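Local coordinates for protein chymotrypsin-like serine protease (Equine arteritis virus, PDB 1MBM) that probably cleaves the arterivirus replicase polyprotein as its main chymotrypsin-like serine proteinase, at residues S155-H160 against R185-L190. Sequence-based numbering, arbitrary orientation.
Sequences SSLSKH and RSLAML
The hydroxyl OG of Ser-158 is hydrogen-bonded to the backbone O of Leu-154, one turn back in its own helix. With chi1 at -65°, OG swings to the N side of its own residue, back along the helix to that carbonyl. The same oxygen lies 3.6 Å from CD2 of Leu-187, a van der Waals contact and not a polar one. Leu-157 supplies the second part of the contact. Its CG is 3.9 Å from CD2 of Leu-187, and its CB is 4.2 Å from that methyl. The Leu-157 side chain runs roughly perpendicular to that of Leu-187, and one branch of Leu-187 does all the close touching.

Both helices belong to the small alpha/beta C-terminal extension that arterivirus nsp4 adds to the two beta-barrel domains of the chymotrypsin fold. The contact joins helix 154-158 to helix 185-192, with 6.9 Å between CA of Ser-158 and CA of Leu-187. Leu-157 and Leu-187 are both buried. Leu-157 also rests on Leu-99 of strand 94-100, where Leu-190 packs as well. Ser-158 touches Val-183 and Pro-184, just ahead of the second helix.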
ATOM      1  N   SER A 155       5.643   9.434 -21.004  1.00  5.33           N
ATOM      2  CA  SER A 155       5.066   8.791 -22.185  1.00 10.15           C
ATOM      3  C   SER A 155       4.858   7.292 -21.953  1.00  9.74           C
ATOM      4  O   SER A 155       3.790   6.763 -22.251  1.00  7.30           O
ATOM      5  CB  SER A 155       5.922   9.036 -23.426  1.00  8.53           C
ATOM      6  OG  SER A 155       7.210   8.491 -23.254  1.00 11.39           O
ATOM      7  N   SER A 156       5.865   6.623 -21.397  1.00  8.38           N
ATOM      8  CA  SER A 156       5.760   5.192 -21.106  1.00 10.52           C
ATOM      9  C   SER A 156       4.635   4.911 -20.110  1.00 10.87           C
ATOM     10  O   SER A 156       3.850   3.986 -20.305  1.00  9.00           O
ATOM     11  CB  SER A 156       7.095   4.630 -20.595  1.00  9.59           C
ATOM     12  OG  SER A 156       6.920   3.361 -19.989  1.00 19.86           O
ATOM     13  N   LEU A 157       4.562   5.727 -19.055  1.00  8.77           N
ATOM     14  CA  LEU A 157       3.510   5.627 -18.056  1.00  9.31           C
ATOM     15  C   LEU A 157       2.132   5.850 -18.704  1.00 12.11           C
ATOM     16  O   LEU A 157       1.163   5.152 -18.393  1.00  7.64           O
ATOM     17  CB  LEU A 157       3.754   6.687 -16.972  1.00 10.26           C
ATOM     18  CG  LEU A 157       3.132   6.629 -15.579  1.00 15.13           C
ATOM     19  CD1 LEU A 157       3.242   5.234 -14.952  1.00 10.84           C
ATOM     20  CD2 LEU A 157       3.815   7.675 -14.697  1.00  9.19           C
ATOM     21  N   SER A 158       2.068   6.811 -19.625  1.00  9.98           N
ATOM     22  CA  SER A 158       0.818   7.196 -20.288  1.00 11.15           C
ATOM     23  C   SER A 158       0.119   6.091 -21.098  1.00 11.10           C
ATOM     24  O   SER A 158      -1.100   6.096 -21.236  1.00  9.11           O
ATOM     25  CB  SER A 158       1.055   8.429 -21.157  1.00  8.72           C
ATOM     26  OG  SER A 158       1.391   9.533 -20.338  1.00 10.05           O
ATOM     27  N   LYS A 159       0.895   5.143 -21.612  1.00 10.15           N
ATOM     28  CA  LYS A 159       0.359   3.998 -22.349  1.00 11.49           C
ATOM     29  C   LYS A 159      -0.692   3.225 -21.548  1.00 12.65           C
ATOM     30  O   LYS A 159      -1.586   2.596 -22.126  1.00 13.22           O
ATOM     31  CB  LYS A 159       1.489   3.013 -22.684  1.00 13.23           C
ATOM     32  CG  LYS A 159       2.430   3.454 -23.783  1.00 17.65           C
ATOM     33  CD  LYS A 159       3.444   2.352 -24.090  1.00 22.65           C
ATOM     34  CE  LYS A 159       4.029   1.787 -22.795  1.00 25.84           C
ATOM     35  NZ  LYS A 159       5.046   0.733 -23.034  1.00 30.21           N
ATOM     36  N   HIS A 160      -0.581   3.271 -20.220  1.00  7.04           N
ATOM     37  CA  HIS A 160      -1.461   2.501 -19.354  1.00  7.45           C
ATOM     38  C   HIS A 160      -2.725   3.210 -18.891  1.00  7.25           C
ATOM     39  O   HIS A 160      -3.475   2.666 -18.073  1.00  7.09           O
ATOM     40  CB  HIS A 160      -0.661   2.051 -18.133  1.00 10.39           C
ATOM     41  CG  HIS A 160       0.567   1.278 -18.488  1.00 17.79           C
ATOM     42  ND1 HIS A 160       0.522  -0.052 -18.842  1.00 11.03           N
ATOM     43  CD2 HIS A 160       1.870   1.649 -18.563  1.00 12.39           C
ATOM     44  CE1 HIS A 160       1.747  -0.473 -19.107  1.00 18.34           C
ATOM     45  NE2 HIS A 160       2.582   0.538 -18.948  1.00 15.38           N
ATOM     46  N   ARG A 185      -6.047  11.954 -19.240  1.00  4.62           N
ATOM     47  CA  ARG A 185      -6.788  12.508 -18.106  1.00  8.83           C
ATOM     48  C   ARG A 185      -6.775  11.682 -16.824  1.00  6.29           C
ATOM     49  O   ARG A 185      -6.649  12.239 -15.734  1.00  7.22           O
ATOM     50  CB  ARG A 185      -8.235  12.777 -18.516  1.00  7.78           C
ATOM     51  CG  ARG A 185      -9.041  13.541 -17.479  1.00 16.97           C
ATOM     52  CD  ARG A 185     -10.526  13.606 -17.791  1.00 23.79           C
ATOM     53  NE  ARG A 185     -10.891  14.795 -18.548  1.00 24.87           N
ATOM     54  CZ  ARG A 185     -11.774  14.812 -19.546  1.00 28.84           C
ATOM     55  NH1 ARG A 185     -12.382  13.695 -19.935  1.00 23.76           N
ATOM     56  NH2 ARG A 185     -12.047  15.956 -20.159  1.00 23.92           N
ATOM     57  N   SER A 186      -6.917  10.365 -16.946  1.00  6.17           N
ATOM     58  CA  SER A 186      -6.923   9.508 -15.757  1.00  8.82           C
ATOM     59  C   SER A 186      -5.567   9.519 -15.049  1.00  9.84           C
ATOM     60  O   SER A 186      -5.526   9.482 -13.830  1.00 11.13           O
ATOM     61  CB  SER A 186      -7.399   8.078 -16.058  1.00  6.54           C
ATOM     62  OG  SER A 186      -6.486   7.392 -16.888  1.00  9.72           O
ATOM     63  N   LEU A 187      -4.471   9.597 -15.803  1.00  9.42           N
ATOM     64  CA  LEU A 187      -3.143   9.703 -15.192  1.00 11.56           C
ATOM     65  C   LEU A 187      -2.995  11.042 -14.450  1.00 12.29           C
ATOM     66  O   LEU A 187      -2.545  11.064 -13.297  1.00 11.07           O
ATOM     67  CB  LEU A 187      -2.019   9.509 -16.230  1.00  9.11           C
ATOM     68  CG  LEU A 187      -0.559   9.639 -15.759  1.00 11.68           C
ATOM     69  CD1 LEU A 187      -0.298   8.852 -14.473  1.00 10.42           C
ATOM     70  CD2 LEU A 187       0.429   9.194 -16.865  1.00  6.74           C
ATOM     71  N   ALA A 188      -3.399  12.137 -15.098  1.00  9.87           N
ATOM     72  CA  ALA A 188      -3.318  13.485 -14.500  1.00 10.02           C
ATOM     73  C   ALA A 188      -4.171  13.650 -13.242  1.00 13.06           C
ATOM     74  O   ALA A 188      -3.718  14.242 -12.259  1.00 12.85           O
ATOM     75  CB  ALA A 188      -3.704  14.557 -15.519  1.00  7.33           C
ATOM     76  N   MET A 189      -5.406  13.145 -13.295  1.00 12.33           N
ATOM     77  CA  MET A 189      -6.347  13.206 -12.177  1.00 16.28           C
ATOM     78  C   MET A 189      -5.864  12.345 -11.016  1.00 16.53           C
ATOM     79  O   MET A 189      -6.099  12.669  -9.845  1.00 12.83           O
ATOM     80  CB  MET A 189      -7.744  12.736 -12.604  1.00 17.52           C
ATOM     81  CG  MET A 189      -8.520  13.714 -13.481  1.00 24.66           C
ATOM     82  SD  MET A 189      -9.278  15.067 -12.575  1.00 41.07           S
ATOM     83  CE  MET A 189     -10.551  14.188 -11.660  1.00 36.56           C
ATOM     84  N   LEU A 190      -5.201  11.244 -11.351  1.00 16.50           N
ATOM     85  CA  LEU A 190      -4.643  10.354 -10.341  1.00 17.81           C
ATOM     86  C   LEU A 190      -3.661  11.156  -9.502  1.00 17.89           C
ATOM     87  O   LEU A 190      -3.849  11.305  -8.292  1.00 17.25           O
ATOM     88  CB  LEU A 190      -3.930   9.162 -10.989  1.00 17.12           C
ATOM     89  CG  LEU A 190      -4.350   7.752 -10.559  1.00 22.05           C
ATOM     90  CD1 LEU A 190      -3.341   6.700 -11.012  1.00 18.43           C
ATOM     91  CD2 LEU A 190      -4.590   7.660  -9.065  1.00 16.05           C
TER